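PDB 4QNY: mitogen activated protein kinase, putative from Leishmania donovani, which probably transfers the gamma-phosphate of ATP to serine or threonine residues of target proteins, as in the mitogen-activated protein kinase family. Local coordinates for residues 67-72 with 341-346; 56-59 with 63-66; 234-239 with 259-264. All blocks are in the same frame, centred on the assembly; numbering follows the deposited sequence.

Contact 1: residues 67-72 with 341-346; sequences RILREI and KRAIYE. With ANP (phosphoaminophosphonic acid-adenylate ester), chain D.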
loop_
_atom_site.group_PDB
_atom_site.type_symbol
_atom_site.label_atom_id
_atom_site.label_comp_id
_atom_site.label_asym_id
_atom_site.label_seq_id
_atom_site.Cartn_x
_atom_site.Cartn_y
_atom_site.Cartn_z
ATOM N N ARG A 67 -5.597 14.449 -2.424
ATOM C CA ARG A 67 -5.084 13.089 -2.319
ATOM C C ARG A 67 -5.840 12.132 -3.234
ATOM O O ARG A 67 -5.238 11.275 -3.881
ATOM C CB ARG A 67 -5.165 12.589 -0.876
ATOM C CG ARG A 67 -4.147 13.205 0.064
ATOM C CD ARG A 67 -4.243 12.579 1.446
ATOM N NE ARG A 67 -3.306 13.178 2.390
ATOM C CZ ARG A 67 -3.224 12.844 3.673
ATOM N NH1 ARG A 67 -2.341 13.441 4.462
ATOM N NH2 ARG A 67 -4.028 11.912 4.168
ATOM N N ILE A 68 -7.161 12.276 -3.286
ATOM C CA ILE A 68 -7.974 11.373 -4.089
ATOM C C ILE A 68 -7.773 11.665 -5.577
ATOM O O ILE A 68 -7.795 10.750 -6.395
ATOM C CB ILE A 68 -9.481 11.456 -3.708
ATOM C CG1 ILE A 68 -10.222 10.197 -4.165
ATOM C CG2 ILE A 68 -10.143 12.712 -4.260
ATOM C CD1 ILE A 68 -9.823 8.948 -3.408
ATOM N N LEU A 69 -7.539 12.929 -5.918
ATOM C CA LEU A 69 -7.298 13.315 -7.304
ATOM C C LEU A 69 -6.010 12.685 -7.815
ATOM O O LEU A 69 -5.954 12.178 -8.936
ATOM C CB LEU A 69 -7.230 14.838 -7.440
ATOM C CG LEU A 69 -6.801 15.374 -8.808
ATOM C CD1 LEU A 69 -7.794 14.964 -9.885
ATOM C CD2 LEU A 69 -6.636 16.885 -8.772
ATOM N N ARG A 70 -4.978 12.720 -6.979
ATOM C CA ARG A 70 -3.694 12.122 -7.316
ATOM C C ARG A 70 -3.820 10.609 -7.468
ATOM O O ARG A 70 -3.185 10.010 -8.334
ATOM C CB ARG A 70 -2.648 12.465 -6.253
ATOM C CG ARG A 70 -1.293 11.816 -6.485
ATOM C CD ARG A 70 -0.310 12.144 -5.371
ATOM N NE ARG A 70 0.126 13.538 -5.409
ATOM C CZ ARG A 70 1.056 14.050 -4.609
ATOM N NH1 ARG A 70 1.651 13.283 -3.705
ATOM N NH2 ARG A 70 1.392 15.328 -4.713
ATOM N N GLU A 71 -4.651 9.999 -6.627
ATOM C CA GLU A 71 -4.846 8.552 -6.653
ATOM C C GLU A 71 -5.459 8.088 -7.973
ATOM O O GLU A 71 -5.020 7.095 -8.554
ATOM C CB GLU A 71 -5.726 8.109 -5.482
ATOM C CG GLU A 71 -5.952 6.605 -5.415
ATOM C CD GLU A 71 -6.827 6.193 -4.246
ATOM O OE1 GLU A 71 -7.027 7.017 -3.329
ATOM O OE2 GLU A 71 -7.316 5.044 -4.245
ATOM N N ILE A 72 -6.475 8.809 -8.440
ATOM C CA ILE A 72 -7.104 8.499 -9.721
ATOM C C ILE A 72 -6.117 8.696 -10.867
ATOM O O ILE A 72 -6.040 7.872 -11.781
ATOM C CB ILE A 72 -8.364 9.362 -9.959
ATOM C CG1 ILE A 72 -9.574 8.727 -9.277
ATOM C CG2 ILE A 72 -8.653 9.515 -11.444
ATOM C CD1 ILE A 72 -10.031 9.455 -8.050
ATOM N N LYS A 341 -12.580 19.225 -7.857
ATOM C CA LYS A 341 -13.769 18.580 -8.406
ATOM C C LYS A 341 -13.794 18.654 -9.929
ATOM O O LYS A 341 -14.148 17.684 -10.600
ATOM C CB LYS A 341 -15.041 19.215 -7.838
ATOM C CG LYS A 341 -15.288 18.922 -6.368
ATOM C CD LYS A 341 -16.625 19.487 -5.918
ATOM C CE LYS A 341 -16.909 19.152 -4.464
ATOM N NZ LYS A 341 -18.228 19.683 -4.023
ATOM N N ARG A 342 -13.415 19.809 -10.464
ATOM C CA ARG A 342 -13.370 20.007 -11.908
ATOM C C ARG A 342 -12.304 19.123 -12.546
ATOM O O ARG A 342 -12.486 18.609 -13.649
ATOM C CB ARG A 342 -13.107 21.477 -12.241
ATOM N N ALA A 343 -11.192 18.948 -11.838
ATOM C CA ALA A 343 -10.093 18.123 -12.325
ATOM C C ALA A 343 -10.476 16.648 -12.336
ATOM O O ALA A 343 -10.027 15.886 -13.193
ATOM C CB ALA A 343 -8.850 18.342 -11.476
ATOM N N ILE A 344 -11.308 16.248 -11.378
ATOM C CA ILE A 344 -11.762 14.866 -11.287
ATOM C C ILE A 344 -12.696 14.524 -12.444
ATOM O O ILE A 344 -12.615 13.433 -13.013
ATOM C CB ILE A 344 -12.470 14.590 -9.943
ATOM C CG1 ILE A 344 -11.486 14.751 -8.782
ATOM C CG2 ILE A 344 -13.061 13.190 -9.918
ATOM C CD1 ILE A 344 -12.113 14.562 -7.418
ATOM N N TYR A 345 -13.573 15.458 -12.808
ATOM C CA TYR A 345 -14.476 15.233 -13.931
ATOM C C TYR A 345 -13.692 15.179 -15.240
ATOM O O TYR A 345 -14.071 14.469 -16.168
ATOM C CB TYR A 345 -15.558 16.315 -14.012
ATOM C CG TYR A 345 -16.728 15.921 -14.892
ATOM C CD1 TYR A 345 -17.886 15.396 -14.339
ATOM C CD2 TYR A 345 -16.667 16.056 -16.276
ATOM C CE1 TYR A 345 -18.954 15.019 -15.133
ATOM C CE2 TYR A 345 -17.731 15.682 -17.079
ATOM C CZ TYR A 345 -18.873 15.165 -16.501
ATOM O OH TYR A 345 -19.936 14.794 -17.292
ATOM N N GLU A 346 -12.599 15.931 -15.305
ATOM C CA GLU A 346 -11.730 15.904 -16.476
ATOM C C GLU A 346 -11.137 14.510 -16.662
ATOM O O GLU A 346 -10.941 14.052 -17.787
ATOM C CB GLU A 346 -10.616 16.946 -16.346
HETATM P PG ANP D . -8.121 5.262 0.565
HETATM O O1G ANP D . -9.600 5.219 0.343
HETATM O O2G ANP D . -7.401 5.526 -0.813
HETATM O O3G ANP D . -7.775 6.449 1.553
HETATM P PB ANP D . -8.743 2.632 1.422
HETATM O O1B ANP D . -9.933 3.209 2.117
HETATM O O2B ANP D . -8.168 1.481 2.297
HETATM N N3B ANP D . -7.553 3.804 1.224
HETATM P PA ANP D . -8.575 0.750 -0.605
HETATM O O1A ANP D . -7.379 0.277 0.130
HETATM O O2A ANP D . -8.288 1.066 -2.075
HETATM O O3A ANP D . -9.181 2.087 0.025
HETATM O "O5'" ANP D . -9.698 -0.359 -0.473
HETATM C "C5'" ANP D . -10.059 -0.935 0.801
HETATM C "C4'" ANP D . -10.215 -2.427 0.640
HETATM O "O4'" ANP D . -11.101 -2.712 -0.461
HETATM C "C3'" ANP D . -8.939 -3.189 0.310
HETATM O "O3'" ANP D . -8.199 -3.483 1.490
HETATM C "C2'" ANP D . -9.482 -4.455 -0.355
HETATM O "O2'" ANP D . -9.848 -5.439 0.606
HETATM C "C1'" ANP D . -10.726 -3.928 -1.084
HETATM N N9 ANP D . -10.509 -3.673 -2.504
HETATM C C8 ANP D . -10.047 -2.519 -3.074
HETATM N N7 ANP D . -9.945 -2.567 -4.384
HETATM C C5 ANP D . -10.372 -3.850 -4.688
HETATM C C6 ANP D . -10.503 -4.535 -5.917
HETATM N N6 ANP D . -10.205 -4.001 -7.102
HETATM N N1 ANP D . -10.959 -5.808 -5.877
HETATM C C2 ANP D . -11.257 -6.349 -4.692
HETATM N N3 ANP D . -11.174 -5.802 -3.476
HETATM C C4 ANP D . -10.722 -4.546 -3.547
#
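Leu69 packs against Ile344 and Ala343, its CD1 3.9 Å from CG1 of Ile344. The ethyl branch of Ile344 leaves its helix anti to the carbonyl carbon (chi1 -64°) and runs out extended, which carries its end toward the partner helix although the first bond does not aim there. Leu69 starts out toward the other helix, and its two methyls straddle Ala343: CD2 lies 3.8 Å from the Ala343 CB and CD1 3.9 Å from the same Ala343 CB. One small residue thus receives the fork of the leucine, while Ile344 touches one prong. Farther along the isoleucine, CD1 reaches CG2 of Ile68 at 4.2 Å, the two side chains crossing at about a right angle.

The segment 67-72 belongs to helix αC of the kinase N-lobe, and 341-346 to a helix near the C-terminus that packs alongside it, consistent with the C-terminal extension of MAP kinases, which returns to the N-lobe. The segments run nearly parallel, 15° apart, with axes 10.0 Å from each other. Glu71 leaves αC toward the nucleotide: its OE2 forms the salt bridge with Lys52 that marks the αC-in state, and its OE1 lies 2.9 Å from O2G of ANP. Phe101 of strand 101-106 touches Ile68, Ile72 and Ile344, so both helices also pack on that strand.

Contact 2: residues 56-59 with 63-66; sequences KEIF and ILAK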
loop_
_atom_site.group_PDB
_atom_site.type_symbol
_atom_site.label_atom_id
_atom_site.label_comp_id
_atom_site.label_asym_id
_atom_site.label_seq_id
_atom_site.Cartn_x
_atom_site.Cartn_y
_atom_site.Cartn_z
ATOM N N LYS A 56 -18.612 12.320 1.040
ATOM C CA LYS A 56 -18.600 13.778 1.133
ATOM C C LYS A 56 -17.465 14.339 1.983
ATOM O O LYS A 56 -17.055 15.484 1.797
ATOM C CB LYS A 56 -19.939 14.272 1.686
ATOM N N GLU A 57 -16.960 13.537 2.912
ATOM C CA GLU A 57 -15.959 14.014 3.859
ATOM C C GLU A 57 -14.625 14.301 3.174
ATOM O O GLU A 57 -13.798 15.048 3.696
ATOM C CB GLU A 57 -15.771 12.996 4.987
ATOM C CG GLU A 57 -17.026 12.194 5.324
ATOM C CD GLU A 57 -18.201 13.053 5.770
ATOM O OE1 GLU A 57 -17.987 14.214 6.182
ATOM O OE2 GLU A 57 -19.347 12.561 5.707
ATOM N N ILE A 58 -14.425 13.707 2.001
ATOM C CA ILE A 58 -13.227 13.957 1.208
ATOM C C ILE A 58 -13.247 15.380 0.647
ATOM O O ILE A 58 -12.213 16.050 0.584
ATOM C CB ILE A 58 -13.095 12.924 0.060
ATOM C CG1 ILE A 58 -12.440 11.642 0.575
ATOM C CG2 ILE A 58 -12.280 13.480 -1.098
ATOM C CD1 ILE A 58 -11.012 11.832 1.044
ATOM N N PHE A 59 -14.433 15.847 0.270
ATOM C CA PHE A 59 -14.577 17.165 -0.342
ATOM C C PHE A 59 -14.862 18.266 0.676
ATOM O O PHE A 59 -15.309 19.354 0.313
ATOM C CB PHE A 59 -15.681 17.131 -1.398
ATOM C CG PHE A 59 -15.402 16.182 -2.522
ATOM C CD1 PHE A 59 -14.545 16.540 -3.547
ATOM C CD2 PHE A 59 -15.979 14.924 -2.544
ATOM C CE1 PHE A 59 -14.277 15.666 -4.580
ATOM C CE2 PHE A 59 -15.716 14.045 -3.574
ATOM C CZ PHE A 59 -14.860 14.415 -4.591
ATOM N N ILE A 63 -6.957 19.160 1.387
ATOM C CA ILE A 63 -5.880 18.178 1.444
ATOM C C ILE A 63 -6.382 16.790 1.060
ATOM O O ILE A 63 -5.744 16.081 0.281
ATOM C CB ILE A 63 -5.249 18.116 2.849
ATOM C CG1 ILE A 63 -4.994 19.526 3.387
ATOM C CG2 ILE A 63 -3.966 17.297 2.821
ATOM C CD1 ILE A 63 -4.030 20.339 2.548
ATOM N N LEU A 64 -7.531 16.411 1.611
ATOM C CA LEU A 64 -8.130 15.110 1.337
ATOM C C LEU A 64 -8.521 14.965 -0.130
ATOM O O LEU A 64 -8.323 13.911 -0.735
ATOM C CB LEU A 64 -9.355 14.892 2.228
ATOM C CG LEU A 64 -9.091 14.685 3.721
ATOM C CD1 LEU A 64 -10.397 14.637 4.500
ATOM C CD2 LEU A 64 -8.278 13.421 3.949
ATOM N N ALA A 65 -9.074 16.033 -0.696
ATOM C CA ALA A 65 -9.525 16.017 -2.082
ATOM C C ALA A 65 -8.349 15.962 -3.053
ATOM O O ALA A 65 -8.446 15.357 -4.119
ATOM C CB ALA A 65 -10.394 17.232 -2.369
ATOM N N LYS A 66 -7.241 16.596 -2.685
ATOM C CA LYS A 66 -6.046 16.568 -3.520
ATOM C C LYS A 66 -5.429 15.173 -3.527
ATOM O O LYS A 66 -4.819 14.760 -4.513
ATOM C CB LYS A 66 -5.023 17.602 -3.039
ATOM C CG LYS A 66 -5.371 19.039 -3.404
ATOM C CD LYS A 66 -4.465 20.034 -2.689
ATOM C CE LYS A 66 -3.063 20.049 -3.280
ATOM N NZ LYS A 66 -3.004 20.799 -4.565
#
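Ile58 lays its side chain against Leu64 and Ala65 at the start of helix 62-77, and most of the contact is apolar. CD1 of Ile58 is 3.7 Å from CB of Leu64, while its other branch, CG2, sits 3.9 Å from CA of Ala65. The turn at CG1 (chi2 -64°) brings CD1 to the Leu64 CB, and both CD1 and CG2 come near the Leu64 carbonyl oxygen. CG2 has a second neighbour within its own segment, for it stands over the centre of the Phe59 ring, 4.1 Å above the plane. That ring approaches the Ala65 methyl obliquely, CD1 of Phe59 to CB of Ala65 being 4.4 Å.

Backbone oxygens make the remaining contacts, all by packing. Ile58 O rests 3.5 Å from CB of Leu64, and Glu57 O is 3.5 Å from CD1 of Leu64. Ile58 O also approaches Ala65 N, but the angle is too poor for a hydrogen bond.

The segment 56-59 lies in the turn joining strand 47-54 to helix αC of the kinase N-lobe. Tyr33 touches Glu57, Ile58 and Leu64 from the glycine-rich loop, Phe98 meets the Phe59 ring edge-to-face, and helix 337-349 packs on Phe59 and Ala65.

Contact 3: residues 234-239 with 259-264; sequences QLDKIV and QKYLKK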
loop_
_atom_site.group_PDB
_atom_site.type_symbol
_atom_site.label_atom_id
_atom_site.label_comp_id
_atom_site.label_asym_id
_atom_site.label_seq_id
_atom_site.Cartn_x
_atom_site.Cartn_y
_atom_site.Cartn_z
ATOM N N GLN A 234 6.268 2.230 18.609
ATOM C CA GLN A 234 6.541 1.603 17.321
ATOM C C GLN A 234 8.041 1.396 17.142
ATOM O O GLN A 234 8.481 0.348 16.667
ATOM C CB GLN A 234 5.979 2.447 16.175
ATOM C CG GLN A 234 6.210 1.861 14.790
ATOM C CD GLN A 234 5.451 0.568 14.564
ATOM O OE1 GLN A 234 4.377 0.357 15.128
ATOM N NE2 GLN A 234 6.009 -0.308 13.736
ATOM N N LEU A 235 8.821 2.399 17.530
ATOM C CA LEU A 235 10.275 2.308 17.457
ATOM C C LEU A 235 10.795 1.226 18.397
ATOM O O LEU A 235 11.722 0.493 18.058
ATOM C CB LEU A 235 10.921 3.654 17.795
ATOM C CG LEU A 235 12.449 3.686 17.722
ATOM C CD1 LEU A 235 12.926 3.387 16.309
ATOM C CD2 LEU A 235 12.990 5.024 18.203
ATOM N N ASP A 236 10.189 1.131 19.576
ATOM C CA ASP A 236 10.564 0.111 20.548
ATOM C C ASP A 236 10.320 -1.289 19.995
ATOM O O ASP A 236 11.161 -2.174 20.139
ATOM C CB ASP A 236 9.792 0.302 21.857
ATOM C CG ASP A 236 10.270 1.507 22.647
ATOM O OD1 ASP A 236 11.480 1.814 22.594
ATOM O OD2 ASP A 236 9.437 2.144 23.324
ATOM N N LYS A 237 9.169 -1.478 19.355
ATOM C CA LYS A 237 8.801 -2.772 18.788
ATOM C C LYS A 237 9.734 -3.178 17.652
ATOM O O LYS A 237 10.055 -4.355 17.492
ATOM C CB LYS A 237 7.354 -2.747 18.292
ATOM C CG LYS A 237 6.317 -2.724 19.401
ATOM C CD LYS A 237 6.314 -4.031 20.174
ATOM C CE LYS A 237 5.377 -3.966 21.368
ATOM N NZ LYS A 237 3.991 -3.590 20.972
ATOM N N ILE A 238 10.161 -2.197 16.863
ATOM C CA ILE A 238 11.079 -2.451 15.760
ATOM C C ILE A 238 12.464 -2.831 16.277
ATOM O O ILE A 238 13.044 -3.829 15.849
ATOM C CB ILE A 238 11.194 -1.226 14.830
ATOM C CG1 ILE A 238 9.867 -0.983 14.106
ATOM C CG2 ILE A 238 12.315 -1.420 13.819
ATOM C CD1 ILE A 238 9.870 0.238 13.214
ATOM N N VAL A 239 12.983 -2.034 17.206
ATOM C CA VAL A 239 14.313 -2.260 17.761
ATOM C C VAL A 239 14.378 -3.557 18.567
ATOM O O VAL A 239 15.380 -4.271 18.524
ATOM C CB VAL A 239 14.753 -1.073 18.646
ATOM C CG1 VAL A 239 16.069 -1.375 19.349
ATOM C CG2 VAL A 239 14.879 0.189 17.806
ATOM N N GLN A 259 16.980 10.164 17.847
ATOM C CA GLN A 259 18.304 9.572 17.990
ATOM C C GLN A 259 18.725 9.536 19.454
ATOM O O GLN A 259 19.357 8.582 19.904
ATOM C CB GLN A 259 19.331 10.348 17.165
ATOM C CG GLN A 259 19.090 10.289 15.669
ATOM C CD GLN A 259 19.972 11.248 14.900
ATOM O OE1 GLN A 259 20.751 11.999 15.486
ATOM N NE2 GLN A 259 19.854 11.229 13.578
ATOM N N LYS A 260 18.366 10.583 20.190
ATOM C CA LYS A 260 18.708 10.682 21.605
ATOM C C LYS A 260 18.017 9.593 22.420
ATOM O O LYS A 260 18.629 8.976 23.291
ATOM C CB LYS A 260 18.336 12.062 22.150
ATOM N N TYR A 261 16.741 9.362 22.128
ATOM C CA TYR A 261 15.968 8.341 22.825
ATOM C C TYR A 261 16.497 6.942 22.528
ATOM O O TYR A 261 16.545 6.085 23.411
ATOM C CB TYR A 261 14.489 8.432 22.440
ATOM C CG TYR A 261 13.651 7.287 22.965
ATOM C CD1 TYR A 261 13.206 7.275 24.281
ATOM C CD2 TYR A 261 13.301 6.221 22.146
ATOM C CE1 TYR A 261 12.440 6.231 24.767
ATOM C CE2 TYR A 261 12.535 5.173 22.622
ATOM C CZ TYR A 261 12.108 5.184 23.933
ATOM O OH TYR A 261 11.346 4.144 24.412
ATOM N N LEU A 262 16.893 6.720 21.279
ATOM C CA LEU A 262 17.359 5.410 20.842
ATOM C C LEU A 262 18.693 5.043 21.488
ATOM O O LEU A 262 18.984 3.868 21.708
ATOM C CB LEU A 262 17.480 5.376 19.315
ATOM C CG LEU A 262 17.831 4.037 18.664
ATOM C CD1 LEU A 262 16.922 2.933 19.181
ATOM C CD2 LEU A 262 17.738 4.143 17.150
ATOM N N LYS A 263 19.495 6.056 21.800
ATOM C CA LYS A 263 20.805 5.834 22.402
ATOM C C LYS A 263 20.709 5.518 23.893
ATOM O O LYS A 263 21.491 4.723 24.414
ATOM C CB LYS A 263 21.705 7.050 22.179
ATOM C CG LYS A 263 22.146 7.231 20.737
ATOM C CD LYS A 263 22.857 8.557 20.533
ATOM C CE LYS A 263 23.237 8.759 19.075
ATOM N NZ LYS A 263 23.785 10.121 18.823
ATOM N N LYS A 264 19.753 6.146 24.572
ATOM C CA LYS A 264 19.541 5.911 25.999
ATOM C C LYS A 264 18.860 4.570 26.248
ATOM O O LYS A 264 18.803 4.094 27.382
ATOM C CB LYS A 264 18.705 7.037 26.616
ATOM C CG LYS A 264 19.476 8.316 26.901
ATOM C CD LYS A 264 18.619 9.317 27.664
ATOM C CE LYS A 264 18.251 8.798 29.048
ATOM N NZ LYS A 264 19.436 8.698 29.944
#
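Tyr261 brings its hydroxyl to the carboxylate of Asp236, with OH 3.0 Å from OD1 and equally 3.0 Å from OD2 of Asp236. The hydroxyl has a single proton to give and two acceptors at the same distance, so the hydrogen bond may be shared or switch between them. The aspartate comes in roughly perpendicular to the tyrosine, the carboxylate turned 49° from the ring plane, and OD1 lies at the ring edge near its plane.

The same edge meets Leu235, whose CD2 is 4.1 Å from CD2 of Tyr261, the two side chains running side by side in opposite senses. Deeper in the interface, CG2 of Val239 packs 3.7 Å from CD1 of Leu262, so a buried aliphatic pair backs the more outward polar one. The tyrosine can span the gap because its CG stands anti to the backbone N (chi1 172°), sending the ring across; the axes of these helical segments are 11.7 Å apart and inclined by 47°.

Further out, Leu235 also touches Val197 and Met198, and Leu262 leans on Ile250 of helix 247-250. Gln234, on another side of its helix, hydrogen-bonds the Phe226 carbonyl through NE2. In the C-lobe of the kinase fold, helix 231-242, αG by its place in the chain, packs here on helix 256-264, which by position is probably part of the insert that CMGC kinases, MAP kinases among them, carry between αG and αH.

Contacts 1 and 2 adjoin in the N-lobe, both using helix 62-77, with centres 10 Å apart. Phe59 joins them: its CD1 lies 3.6 Å from CE of Lys341 and its CE1 3.7 Å from CD1 of Ile344, while CG2 of Ile58 is 3.9 Å from CG2 of Ile68. Contact 1 supplies Glu71 to the ANP pocket; contact 2 lies further off, the Ile58 side chain about 6 Å from ANP. Contact 3 sits apart in the C-lobe, its centre 39 Å from that of contact 1 and 35 Å from that of contact 2, though its residues fall between the two segments of contact 1 in the sequence.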